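Local coordinates for protein replicative DNA helicase (Helicobacter pylori, PDB 3GXV) that probably unwinds duplex DNA at the replication fork as a hexameric, ATP-dependent helicase, and interacts with primase, at residues N12-V17 against S38-P43; L23-I28 against C60-N65; G46-I51 against V83-A88; L53-E58 against R68-K73. One frame throughout, in Å; residues are numbered along the deposited sequence.

Interaction 1: N12-V17 against S38-P43; sequences NIERIV and SDFYYP
Glu14 reaches out from helix 3-23 with its chain extended beyond CG and delivers a carboxylate to the backbone of the loop before helix 43-57. There it is gripped by two neighbouring amides. Tyr41 N lies 2.7 Å from Glu14 OE2 with a nearly straight hydrogen bond (173°), and Tyr42 N donates to Glu14 OE1 at 3.2 Å. Both oxygens accept on their syn lone pairs, so the pair of bonds clamps the rotation of the group. Asn45 also donates to OE1. On the apolar side of this tight part the Phe40 ring slides along the glutamate stem in the opposite direction: its CD2 comes within 3.6 Å of Glu14 CD and 3.8 Å of Glu14 CB.

The contact slackens toward the tyrosines. Tyr41 touches Glu14 OE2 through its CB at 3.4 Å, but with CG anti to the backbone N (chi1 164°) its ring leads off the other way, onto Leu7 and Leu10. Tyr42, the N-cap residue of helix 43-57, adds to its amide just one side-chain atom, CB, while its hydroxyl is hydrogen-bonded to Asp81. A buried carboxylate paid for by backbone amides and an asparagine is probably ionised, and it ties the loop ahead of one helix to the flank of another.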
loop_
_atom_site.group_PDB
_atom_site.type_symbol
_atom_site.label_atom_id
_atom_site.label_comp_id
_atom_site.label_asym_id
_atom_site.label_seq_id
_atom_site.Cartn_x
_atom_site.Cartn_y
_atom_site.Cartn_z
ATOM N N ASN B 12 -16.751 10.673 10.839
ATOM C CA ASN B 12 -16.868 9.242 10.581
ATOM C C ASN B 12 -16.746 8.913 9.090
ATOM O O ASN B 12 -16.137 7.916 8.706
ATOM C CB ASN B 12 -18.205 8.733 11.127
ATOM C CG ASN B 12 -18.446 7.272 10.821
ATOM O OD1 ASN B 12 -17.554 6.440 10.975
ATOM N ND2 ASN B 12 -19.661 6.947 10.405
ATOM N N ILE B 13 -17.333 9.759 8.257
ATOM C CA ILE B 13 -17.297 9.582 6.813
ATOM C C ILE B 13 -15.898 9.751 6.232
ATOM O O ILE B 13 -15.544 9.088 5.258
ATOM C CB ILE B 13 -18.238 10.596 6.114
ATOM C CG1 ILE B 13 -19.693 10.190 6.354
ATOM C CG2 ILE B 13 -17.912 10.681 4.623
ATOM C CD1 ILE B 13 -20.698 11.138 5.753
ATOM N N GLU B 14 -15.119 10.653 6.819
ATOM C CA GLU B 14 -13.768 10.913 6.346
ATOM C C GLU B 14 -12.858 9.729 6.597
ATOM O O GLU B 14 -11.969 9.449 5.800
ATOM C CB GLU B 14 -13.192 12.160 7.020
ATOM C CG GLU B 14 -14.015 13.417 6.760
ATOM C CD GLU B 14 -13.365 14.694 7.256
ATOM O OE1 GLU B 14 -12.610 14.669 8.266
ATOM O OE2 GLU B 14 -13.637 15.740 6.639
ATOM N N ARG B 15 -13.077 9.041 7.709
ATOM C CA ARG B 15 -12.274 7.879 8.047
ATOM C C ARG B 15 -12.612 6.743 7.097
ATOM O O ARG B 15 -11.721 6.094 6.544
ATOM C CB ARG B 15 -12.551 7.417 9.482
ATOM C CG ARG B 15 -12.074 8.370 10.559
ATOM C CD ARG B 15 -12.102 7.710 11.938
ATOM N NE ARG B 15 -13.454 7.509 12.451
ATOM C CZ ARG B 15 -14.029 8.264 13.386
ATOM N NH1 ARG B 15 -13.382 9.283 13.927
ATOM N NH2 ARG B 15 -15.255 7.992 13.784
ATOM N N ILE B 16 -13.906 6.494 6.918
ATOM C CA ILE B 16 -14.331 5.411 6.047
ATOM C C ILE B 16 -13.746 5.593 4.649
ATOM O O ILE B 16 -13.417 4.633 3.982
ATOM C CB ILE B 16 -15.863 5.331 5.954
ATOM C CG1 ILE B 16 -16.454 5.015 7.334
ATOM C CG2 ILE B 16 -16.249 4.263 4.937
ATOM C CD1 ILE B 16 -17.981 5.105 7.409
ATOM N N VAL B 17 -13.609 6.843 4.226
ATOM C CA VAL B 17 -13.060 7.155 2.918
ATOM C C VAL B 17 -11.570 6.854 2.881
ATOM O O VAL B 17 -11.075 6.286 1.905
ATOM C CB VAL B 17 -13.283 8.637 2.576
ATOM C CG1 VAL B 17 -12.604 8.987 1.254
ATOM C CG2 VAL B 17 -14.767 8.917 2.475
ATOM N N SER B 38 -6.568 19.920 2.927
ATOM C CA SER B 38 -7.245 21.042 3.559
ATOM C C SER B 38 -8.771 20.931 3.502
ATOM O O SER B 38 -9.472 21.693 4.163
ATOM C CB SER B 38 -6.797 22.353 2.898
ATOM O OG SER B 38 -7.083 22.362 1.503
ATOM N N ASP B 39 -9.299 19.989 2.721
ATOM C CA ASP B 39 -10.748 19.841 2.643
ATOM C C ASP B 39 -11.331 18.932 3.705
ATOM O O ASP B 39 -12.541 18.728 3.732
ATOM C CB ASP B 39 -11.187 19.322 1.274
ATOM C CG ASP B 39 -11.030 20.348 0.189
ATOM O OD1 ASP B 39 -11.415 21.519 0.410
ATOM O OD2 ASP B 39 -10.532 19.980 -0.890
ATOM N N PHE B 40 -10.478 18.381 4.569
ATOM C CA PHE B 40 -10.955 17.491 5.630
ATOM C C PHE B 40 -11.286 18.288 6.875
ATOM O O PHE B 40 -10.563 19.200 7.237
ATOM C CB PHE B 40 -9.918 16.420 5.963
ATOM C CG PHE B 40 -9.844 15.321 4.947
ATOM C CD1 PHE B 40 -9.169 15.510 3.740
ATOM C CD2 PHE B 40 -10.506 14.122 5.160
ATOM C CE1 PHE B 40 -9.165 14.518 2.771
ATOM C CE2 PHE B 40 -10.504 13.120 4.180
ATOM C CZ PHE B 40 -9.831 13.328 2.988
ATOM N N TYR B 41 -12.392 17.920 7.512
ATOM C CA TYR B 41 -12.907 18.568 8.716
ATOM C C TYR B 41 -12.018 18.300 9.934
ATOM O O TYR B 41 -11.624 19.228 10.644
ATOM C CB TYR B 41 -14.340 18.079 8.935
ATOM C CG TYR B 41 -14.945 18.327 10.299
ATOM C CD1 TYR B 41 -15.004 19.606 10.855
ATOM C CD2 TYR B 41 -15.487 17.274 11.021
ATOM C CE1 TYR B 41 -15.589 19.815 12.115
ATOM C CE2 TYR B 41 -16.075 17.470 12.255
ATOM C CZ TYR B 41 -16.118 18.732 12.795
ATOM O OH TYR B 41 -16.667 18.888 14.037
ATOM N N TYR B 42 -11.714 17.032 10.180
ATOM C CA TYR B 42 -10.837 16.669 11.287
ATOM C C TYR B 42 -9.423 16.751 10.697
ATOM O O TYR B 42 -9.052 15.945 9.854
ATOM C CB TYR B 42 -11.131 15.246 11.743
ATOM C CG TYR B 42 -10.417 14.866 13.005
ATOM C CD1 TYR B 42 -10.499 15.674 14.136
ATOM C CD2 TYR B 42 -9.661 13.699 13.081
ATOM C CE1 TYR B 42 -9.852 15.330 15.306
ATOM C CE2 TYR B 42 -9.010 13.348 14.247
ATOM C CZ TYR B 42 -9.112 14.167 15.360
ATOM O OH TYR B 42 -8.502 13.822 16.543
ATOM N N PRO B 43 -8.627 17.735 11.128
ATOM C CA PRO B 43 -7.259 17.937 10.635
ATOM C C PRO B 43 -6.367 16.704 10.517
ATOM O O PRO B 43 -5.642 16.554 9.541
ATOM C CB PRO B 43 -6.693 18.972 11.607
ATOM C CG PRO B 43 -7.900 19.753 11.988
ATOM C CD PRO B 43 -8.920 18.669 12.225
#

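Interaction 2: L23-I28 against C60-N65; sequences LANHKI and CPIDEN
Ile62, in the loop ahead of helix 64-69, packs against Asn25 and Ile28, and its side chain can be traced outward. CB lies against the flat end of Asn25, 3.7 Å from Asn25 CG, the two side chains sliding past one another in opposite directions. Asn25 CG is equally close to Ile62 N, at 3.7 Å. CG1 of Ile62, anti to its own carbonyl carbon (chi1 -68°), passes the end of the same amide, and the extended bond beyond it carries CD1 to Ile28 CD1, 3.7 Å away, where one methyl packs on another.

Both segments lead into helices. Residues Ala24 to Lys27 form a type I beta turn, closed by Lys27 N to Ala24 O at 2.7 Å, which joins helix 3-23 to helix 27-32. On the other side Asp63 is the N-cap of helix 64-69, its OD1 accepting from Phe66 N. Ala52 of helix 43-57 touches both isoleucines. Both segments also face the second subunit: Lys27 forms a salt bridge with Glu119 of that subunit, and Asp63 OD2 is hydrogen-bonded to Tyr41 OH of that subunit.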
loop_
_atom_site.group_PDB
_atom_site.type_symbol
_atom_site.label_atom_id
_atom_site.label_comp_id
_atom_site.label_asym_id
_atom_site.label_seq_id
_atom_site.Cartn_x
_atom_site.Cartn_y
_atom_site.Cartn_z
ATOM N N LEU B 23 -7.502 0.195 1.463
ATOM C CA LEU B 23 -7.908 -1.101 0.910
ATOM C C LEU B 23 -7.636 -1.155 -0.602
ATOM O O LEU B 23 -7.302 -2.211 -1.151
ATOM C CB LEU B 23 -9.395 -1.341 1.173
ATOM C CG LEU B 23 -10.081 -2.316 0.218
ATOM C CD1 LEU B 23 -9.420 -3.686 0.310
ATOM C CD2 LEU B 23 -11.557 -2.398 0.559
ATOM N N ALA B 24 -7.803 -0.014 -1.266
ATOM C CA ALA B 24 -7.545 0.085 -2.696
ATOM C C ALA B 24 -6.767 1.369 -2.942
ATOM O O ALA B 24 -7.350 2.389 -3.312
ATOM C CB ALA B 24 -8.852 0.108 -3.477
ATOM N N ASN B 25 -5.451 1.313 -2.735
ATOM C CA ASN B 25 -4.576 2.477 -2.908
ATOM C C ASN B 25 -4.788 3.229 -4.228
ATOM O O ASN B 25 -4.391 4.387 -4.362
ATOM C CB ASN B 25 -3.111 2.044 -2.769
ATOM C CG ASN B 25 -2.800 1.494 -1.387
ATOM O OD1 ASN B 25 -3.682 0.979 -0.705
ATOM N ND2 ASN B 25 -1.545 1.593 -0.971
ATOM N N HIS B 26 -5.430 2.579 -5.195
ATOM C CA HIS B 26 -5.669 3.220 -6.482
ATOM C C HIS B 26 -6.808 4.233 -6.393
ATOM O O HIS B 26 -6.869 5.178 -7.179
ATOM C CB HIS B 26 -5.981 2.168 -7.558
ATOM C CG HIS B 26 -7.417 1.729 -7.592
ATOM N ND1 HIS B 26 -8.426 2.515 -8.108
ATOM C CD2 HIS B 26 -8.004 0.574 -7.201
ATOM C CE1 HIS B 26 -9.571 1.862 -8.037
ATOM N NE2 HIS B 26 -9.342 0.680 -7.489
ATOM N N LYS B 27 -7.699 4.042 -5.424
ATOM C CA LYS B 27 -8.836 4.939 -5.249
ATOM C C LYS B 27 -8.413 6.334 -4.840
ATOM O O LYS B 27 -9.239 7.258 -4.818
ATOM C CB LYS B 27 -9.803 4.392 -4.196
ATOM C CG LYS B 27 -10.796 3.336 -4.693
ATOM C CD LYS B 27 -11.640 2.815 -3.538
ATOM C CE LYS B 27 -12.705 1.821 -3.991
ATOM N NZ LYS B 27 -13.857 2.486 -4.653
ATOM N N ILE B 28 -7.131 6.498 -4.534
ATOM C CA ILE B 28 -6.632 7.792 -4.086
ATOM C C ILE B 28 -6.601 8.816 -5.211
ATOM O O ILE B 28 -6.667 10.019 -4.972
ATOM C CB ILE B 28 -5.219 7.658 -3.438
ATOM C CG1 ILE B 28 -4.911 8.904 -2.602
ATOM C CG2 ILE B 28 -4.152 7.481 -4.512
ATOM C CD1 ILE B 28 -3.606 8.813 -1.820
ATOM N N CYS B 60 4.788 3.943 -3.240
ATOM C CA CYS B 60 4.949 3.168 -2.015
ATOM C C CYS B 60 3.564 2.800 -1.499
ATOM O O CYS B 60 2.639 3.617 -1.527
ATOM C CB CYS B 60 5.696 3.965 -0.941
ATOM S SG CYS B 60 5.990 3.008 0.583
ATOM N N PRO B 61 3.396 1.562 -1.024
ATOM C CA PRO B 61 2.083 1.172 -0.525
ATOM C C PRO B 61 1.554 2.130 0.545
ATOM O O PRO B 61 2.321 2.786 1.244
ATOM C CB PRO B 61 2.334 -0.230 0.027
ATOM C CG PRO B 61 3.436 -0.757 -0.843
ATOM C CD PRO B 61 4.347 0.435 -0.963
ATOM N N ILE B 62 0.234 2.227 0.650
ATOM C CA ILE B 62 -0.364 3.067 1.672
ATOM C C ILE B 62 -0.929 2.106 2.700
ATOM O O ILE B 62 -2.020 1.581 2.529
ATOM C CB ILE B 62 -1.506 3.920 1.119
ATOM C CG1 ILE B 62 -0.942 4.971 0.165
ATOM C CG2 ILE B 62 -2.283 4.549 2.277
ATOM C CD1 ILE B 62 -2.001 5.749 -0.614
ATOM N N ASP B 63 -0.169 1.852 3.757
ATOM C CA ASP B 63 -0.619 0.939 4.794
ATOM C C ASP B 63 -0.203 1.430 6.172
ATOM O O ASP B 63 0.426 2.482 6.302
ATOM C CB ASP B 63 -0.077 -0.479 4.534
ATOM C CG ASP B 63 1.448 -0.527 4.416
ATOM O OD1 ASP B 63 2.130 0.034 5.294
ATOM O OD2 ASP B 63 1.962 -1.149 3.455
ATOM N N GLU B 64 -0.578 0.676 7.196
ATOM C CA GLU B 64 -0.248 1.029 8.565
ATOM C C GLU B 64 1.253 1.278 8.730
ATOM O O GLU B 64 1.661 2.286 9.323
ATOM C CB GLU B 64 -0.702 -0.082 9.508
ATOM C CG GLU B 64 -1.685 0.394 10.566
ATOM C CD GLU B 64 -2.194 -0.725 11.447
ATOM O OE1 GLU B 64 -2.728 -1.713 10.905
ATOM O OE2 GLU B 64 -2.066 -0.613 12.681
ATOM N N ASN B 65 2.067 0.364 8.198
ATOM C CA ASN B 65 3.528 0.474 8.283
ATOM C C ASN B 65 4.060 1.777 7.705
ATOM O O ASN B 65 4.600 2.600 8.426
ATOM C CB ASN B 65 4.201 -0.722 7.583
ATOM C CG ASN B 65 5.698 -0.513 7.348
ATOM O OD1 ASN B 65 6.381 0.120 8.147
ATOM N ND2 ASN B 65 6.212 -1.065 6.252
#

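Interaction 3: G46-I51 against V83-A88; sequences GLFFEI and VAIFAA
The hydrophobic core of this all-helical DnaB-like N-terminal domain includes the meeting of helix 43-57 with helix 79-87, and within residues 46-51 the contact is carried by one side chain, Phe48. The backbones stay well apart, Phe48 CA and Ile85 CA being 9.1 Å from each other, so the interval is bridged by side chains. Phe48 has its CG anti to the backbone N (chi1 -173°), which sends the ring toward helix 79-87, where it meets Ile85 and Phe86.

The two partners use different parts of that ring. Ile85 lies over one face: its CG2 is 4.2 Å from the ring centroid and only 16° off the normal, a CH-pi contact, and the other branch of the same residue brings CD1 to 4.1 Å from Phe48 CG on the same side. Phe86 comes at the rim. Its CZ is 3.9 Å from Phe48 CE1, near the plane of the Phe48 ring, and the two rings form an offset edge-to-face pair with centroids 5.8 Å apart and planes at 75°. Phe48 supplies the edge and Phe86 the face.

Leu18 of helix 3-23 touches both Phe48 and Ile85, and Ile67 of helix 64-69 touches both Phe48 and Phe86, so neighbouring helices close in around the cluster. The cohesion across these two segments comes from dispersion and from the weak electrostatics of C-H groups on pi clouds. Since those forces tolerate small shifts, the fit here probably depends on the shapes of the two rings and the isoleucine more than on directional bonds.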
loop_
_atom_site.group_PDB
_atom_site.type_symbol
_atom_site.label_atom_id
_atom_site.label_comp_id
_atom_site.label_asym_id
_atom_site.label_seq_id
_atom_site.Cartn_x
_atom_site.Cartn_y
_atom_site.Cartn_z
ATOM N N GLY B 46 -6.828 14.986 7.295
ATOM C CA GLY B 46 -6.240 15.672 6.161
ATOM C C GLY B 46 -4.752 15.356 6.147
ATOM O O GLY B 46 -4.170 15.059 5.100
ATOM N N LEU B 47 -4.123 15.418 7.316
ATOM C CA LEU B 47 -2.699 15.126 7.425
ATOM C C LEU B 47 -2.439 13.721 6.873
ATOM O O LEU B 47 -1.442 13.489 6.167
ATOM C CB LEU B 47 -2.243 15.228 8.890
ATOM C CG LEU B 47 -0.763 14.982 9.242
ATOM C CD1 LEU B 47 0.142 15.560 8.162
ATOM C CD2 LEU B 47 -0.446 15.614 10.603
ATOM N N PHE B 48 -3.343 12.795 7.202
ATOM C CA PHE B 48 -3.255 11.415 6.731
ATOM C C PHE B 48 -3.356 11.416 5.204
ATOM O O PHE B 48 -2.511 10.838 4.528
ATOM C CB PHE B 48 -4.399 10.576 7.303
ATOM C CG PHE B 48 -4.290 9.108 6.996
ATOM C CD1 PHE B 48 -3.613 8.261 7.853
ATOM C CD2 PHE B 48 -4.891 8.568 5.858
ATOM C CE1 PHE B 48 -3.530 6.890 7.584
ATOM C CE2 PHE B 48 -4.815 7.205 5.581
ATOM C CZ PHE B 48 -4.137 6.364 6.447
ATOM N N PHE B 49 -4.385 12.071 4.670
ATOM C CA PHE B 49 -4.568 12.149 3.220
ATOM C C PHE B 49 -3.290 12.672 2.550
ATOM O O PHE B 49 -2.916 12.253 1.454
ATOM C CB PHE B 49 -5.741 13.080 2.880
ATOM C CG PHE B 49 -6.203 12.979 1.447
ATOM C CD1 PHE B 49 -6.590 11.748 0.912
ATOM C CD2 PHE B 49 -6.209 14.101 0.620
ATOM C CE1 PHE B 49 -6.971 11.640 -0.417
ATOM C CE2 PHE B 49 -6.592 14.000 -0.721
ATOM C CZ PHE B 49 -6.968 12.771 -1.236
ATOM N N GLU B 50 -2.627 13.590 3.240
ATOM C CA GLU B 50 -1.411 14.223 2.761
ATOM C C GLU B 50 -0.279 13.211 2.628
ATOM O O GLU B 50 0.343 13.093 1.572
ATOM C CB GLU B 50 -1.022 15.316 3.751
ATOM C CG GLU B 50 -0.109 16.422 3.247
ATOM C CD GLU B 50 0.230 17.384 4.374
ATOM O OE1 GLU B 50 1.103 17.040 5.199
ATOM O OE2 GLU B 50 -0.400 18.463 4.461
ATOM N N ILE B 51 -0.013 12.480 3.709
ATOM C CA ILE B 51 1.048 11.481 3.699
ATOM C C ILE B 51 0.741 10.409 2.657
ATOM O O ILE B 51 1.651 9.873 2.018
ATOM C CB ILE B 51 1.214 10.820 5.086
ATOM C CG1 ILE B 51 1.676 11.860 6.116
ATOM C CG2 ILE B 51 2.231 9.694 5.000
ATOM C CD1 ILE B 51 1.491 11.425 7.573
ATOM N N VAL B 83 -5.766 4.411 14.600
ATOM C CA VAL B 83 -6.593 3.222 14.789
ATOM C C VAL B 83 -8.029 3.526 14.384
ATOM O O VAL B 83 -8.780 2.627 13.995
ATOM C CB VAL B 83 -6.577 2.746 16.258
ATOM C CG1 VAL B 83 -5.152 2.656 16.753
ATOM C CG2 VAL B 83 -7.371 3.693 17.119
ATOM N N ALA B 84 -8.403 4.800 14.478
ATOM C CA ALA B 84 -9.746 5.228 14.105
ATOM C C ALA B 84 -9.897 5.027 12.605
ATOM O O ALA B 84 -10.879 4.453 12.125
ATOM C CB ALA B 84 -9.949 6.701 14.459
ATOM N N ILE B 85 -8.901 5.496 11.866
ATOM C CA ILE B 85 -8.913 5.381 10.423
ATOM C C ILE B 85 -8.756 3.940 9.940
ATOM O O ILE B 85 -9.536 3.483 9.099
ATOM C CB ILE B 85 -7.821 6.279 9.822
ATOM C CG1 ILE B 85 -8.150 7.742 10.150
ATOM C CG2 ILE B 85 -7.721 6.057 8.319
ATOM C CD1 ILE B 85 -6.970 8.707 10.103
ATOM N N PHE B 86 -7.778 3.217 10.482
ATOM C CA PHE B 86 -7.544 1.830 10.074
ATOM C C PHE B 86 -8.643 0.840 10.449
ATOM O O PHE B 86 -8.838 -0.162 9.761
ATOM C CB PHE B 86 -6.199 1.328 10.628
ATOM C CG PHE B 86 -4.995 1.986 9.995
ATOM C CD1 PHE B 86 -4.704 1.782 8.659
ATOM C CD2 PHE B 86 -4.184 2.835 10.731
ATOM C CE1 PHE B 86 -3.618 2.413 8.058
ATOM C CE2 PHE B 86 -3.093 3.476 10.146
ATOM C CZ PHE B 86 -2.809 3.267 8.804
ATOM N N ALA B 87 -9.368 1.119 11.529
ATOM C CA ALA B 87 -10.426 0.218 11.979
ATOM C C ALA B 87 -11.780 0.463 11.312
ATOM O O ALA B 87 -12.602 -0.440 11.236
ATOM C CB ALA B 87 -10.571 0.295 13.493
ATOM N N ALA B 88 -12.009 1.679 10.832
ATOM C CA ALA B 88 -13.265 2.005 10.170
ATOM C C ALA B 88 -13.470 1.057 8.997
ATOM O O ALA B 88 -12.508 0.620 8.372
ATOM C CB ALA B 88 -13.247 3.445 9.690
#

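Interaction 4: L53-E58 against R68-K73; sequences LKLHEE and RQKMPK
The carboxylate of Glu58 is the flat group here that touches Lys70, and it does so through one oxygen instead of stacking a face: OE2 lies 4.1 Å from Lys70 CE. The lysine nitrogen itself stays farther off, with Lys70 NZ 5.0 Å from Glu58 OE2, a separation at which opposite charges should still attract without direct contact. Lys54 comes to the same lysine from another direction, the two chains crossing at about a right angle. Its CE is 3.4 Å from Lys70 NZ and 3.9 Å from Lys70 CG.

Helix 43-57 and helix 64-69 follow one another in the chain, and Lys70 is the first residue to leave helical geometry at the end of the second. From there its side chain reaches back over the last turn of the earlier helix. A bend at chi2 (68°) turns the chain after CG, and the methylenes nearest the backbone settle on Leu55, whose CD2 is 3.9 Å from Lys70 CB. Leu55 is buried and also packs on Cys60, whereas Glu58 is exposed. The two ammonium groups, Lys54 NZ and Lys70 NZ, remain 4.8 Å apart; the nearby glutamate probably eases their repulsion. Gln69, next to Lys70, is hydrogen-bonded to Gln11 of the second subunit.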
loop_
_atom_site.group_PDB
_atom_site.type_symbol
_atom_site.label_atom_id
_atom_site.label_comp_id
_atom_site.label_asym_id
_atom_site.label_seq_id
_atom_site.Cartn_x
_atom_site.Cartn_y
_atom_site.Cartn_z
ATOM N N LEU B 53 -1.031 10.834 -0.180
ATOM C CA LEU B 53 -0.786 11.430 -1.492
ATOM C C LEU B 53 0.699 11.338 -1.804
ATOM O O LEU B 53 1.083 11.015 -2.924
ATOM C CB LEU B 53 -1.219 12.899 -1.510
ATOM C CG LEU B 53 -2.712 13.183 -1.324
ATOM C CD1 LEU B 53 -2.939 14.697 -1.315
ATOM C CD2 LEU B 53 -3.520 12.512 -2.433
ATOM N N LYS B 54 1.526 11.627 -0.801
ATOM C CA LYS B 54 2.979 11.569 -0.958
ATOM C C LYS B 54 3.467 10.135 -1.200
ATOM O O LYS B 54 4.304 9.905 -2.070
ATOM C CB LYS B 54 3.675 12.167 0.272
ATOM C CG LYS B 54 5.170 11.890 0.339
ATOM C CD LYS B 54 5.915 12.854 1.251
ATOM C CE LYS B 54 5.285 12.990 2.631
ATOM N NZ LYS B 54 3.998 13.744 2.599
ATOM N N LEU B 55 2.929 9.179 -0.446
ATOM C CA LEU B 55 3.309 7.777 -0.597
ATOM C C LEU B 55 2.937 7.203 -1.955
ATOM O O LEU B 55 3.614 6.314 -2.461
ATOM C CB LEU B 55 2.653 6.917 0.485
ATOM C CG LEU B 55 3.189 6.991 1.912
ATOM C CD1 LEU B 55 2.337 6.106 2.828
ATOM C CD2 LEU B 55 4.659 6.551 1.924
ATOM N N HIS B 56 1.858 7.708 -2.542
ATOM C CA HIS B 56 1.391 7.214 -3.833
ATOM C C HIS B 56 2.166 7.799 -5.006
ATOM O O HIS B 56 2.158 7.240 -6.107
ATOM C CB HIS B 56 -0.099 7.522 -3.997
ATOM C CG HIS B 56 -0.777 6.690 -5.041
ATOM N ND1 HIS B 56 -1.185 7.200 -6.253
ATOM C CD2 HIS B 56 -1.134 5.385 -5.041
ATOM C CE1 HIS B 56 -1.768 6.246 -6.956
ATOM N NE2 HIS B 56 -1.750 5.133 -6.243
ATOM N N GLU B 57 2.816 8.935 -4.772
ATOM C CA GLU B 57 3.604 9.599 -5.800
ATOM C C GLU B 57 4.952 8.918 -5.910
ATOM O O GLU B 57 5.683 9.105 -6.883
ATOM C CB GLU B 57 3.802 11.072 -5.448
ATOM C CG GLU B 57 2.722 11.983 -5.988
ATOM C CD GLU B 57 2.675 11.972 -7.501
ATOM O OE1 GLU B 57 3.669 12.397 -8.133
ATOM O OE2 GLU B 57 1.647 11.531 -8.057
ATOM N N GLU B 58 5.265 8.125 -4.893
ATOM C CA GLU B 58 6.518 7.394 -4.823
ATOM C C GLU B 58 6.238 5.922 -5.030
ATOM O O GLU B 58 7.118 5.084 -4.859
ATOM C CB GLU B 58 7.161 7.600 -3.459
ATOM C CG GLU B 58 7.649 9.002 -3.210
ATOM C CD GLU B 58 7.920 9.245 -1.749
ATOM O OE1 GLU B 58 8.459 8.330 -1.093
ATOM O OE2 GLU B 58 7.600 10.350 -1.261
ATOM N N ARG B 68 2.972 5.304 9.144
ATOM C CA ARG B 68 3.658 5.672 10.369
ATOM C C ARG B 68 5.128 5.978 10.114
ATOM O O ARG B 68 5.745 6.735 10.861
ATOM C CB ARG B 68 3.536 4.556 11.394
ATOM C CG ARG B 68 2.109 4.185 11.749
ATOM C CD ARG B 68 2.059 3.671 13.176
ATOM N NE ARG B 68 1.209 2.500 13.352
ATOM C CZ ARG B 68 -0.068 2.439 12.999
ATOM N NH1 ARG B 68 -0.657 3.485 12.438
ATOM N NH2 ARG B 68 -0.765 1.331 13.226
ATOM N N GLN B 69 5.693 5.378 9.073
ATOM C CA GLN B 69 7.085 5.633 8.739
ATOM C C GLN B 69 7.214 6.996 8.064
ATOM O O GLN B 69 8.174 7.719 8.300
ATOM C CB GLN B 69 7.631 4.550 7.797
ATOM C CG GLN B 69 8.099 3.278 8.485
ATOM C CD GLN B 69 8.917 2.385 7.558
ATOM O OE1 GLN B 69 9.894 2.833 6.958
ATOM N NE2 GLN B 69 8.528 1.120 7.446
ATOM N N LYS B 70 6.234 7.352 7.239
ATOM C CA LYS B 70 6.267 8.621 6.512
ATOM C C LYS B 70 5.674 9.819 7.264
ATOM O O LYS B 70 5.493 10.891 6.686
ATOM C CB LYS B 70 5.564 8.469 5.161
ATOM C CG LYS B 70 6.075 9.423 4.095
ATOM C CD LYS B 70 7.510 9.075 3.697
ATOM C CE LYS B 70 8.120 10.166 2.845
ATOM N NZ LYS B 70 8.148 11.452 3.593
ATOM N N MET B 71 5.371 9.641 8.547
ATOM C CA MET B 71 4.825 10.727 9.357
ATOM C C MET B 71 5.932 11.725 9.713
ATOM O O MET B 71 6.955 11.352 10.285
ATOM C CB MET B 71 4.181 10.167 10.625
ATOM C CG MET B 71 2.657 10.187 10.596
ATOM S SD MET B 71 1.938 9.723 12.183
ATOM C CE MET B 71 1.147 8.209 11.746
ATOM N N PRO B 72 5.711 13.023 9.415
ATOM C CA PRO B 72 6.633 14.149 9.649
ATOM C C PRO B 72 7.498 14.184 10.915
ATOM O O PRO B 72 8.492 14.908 10.975
ATOM C CB PRO B 72 5.721 15.378 9.529
ATOM C CG PRO B 72 4.383 14.857 9.895
ATOM C CD PRO B 72 4.345 13.533 9.192
ATOM N N LYS B 73 7.127 13.402 11.918
ATOM C CA LYS B 73 7.898 13.325 13.169
ATOM C C LYS B 73 8.356 14.681 13.805
ATOM O O LYS B 73 9.323 14.734 14.571
ATOM C CB LYS B 73 9.091 12.391 12.948
ATOM C CG LYS B 73 9.191 11.244 13.894
ATOM C CD LYS B 73 8.972 11.666 15.345
ATOM C CE LYS B 73 8.881 10.479 16.300
ATOM N NZ LYS B 73 10.089 9.633 16.121
#

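In the fold
All four contacts fall within one helical domain. Interactions 1 and 3 lie deepest, with centres about 8 Å apart, and they touch where Phe40 meets Phe49 and where Arg15 passes Ala84. Interactions 2 and 4 lie on the same side of the chain's centre, with centres about 11 Å apart; both use helix 64-69 and both meet the second subunit. Helix 43-57 is shared by interactions 3 and 4. Along the chain interaction 1 closes before interaction 3 opens, interaction 4 is nested inside the loop of interaction 3, and interaction 2 crosses the other three. Such interleaving knits sequence-distant helices into one compact body whose outer segments, those of interactions 2 and 4, also meet the second subunit.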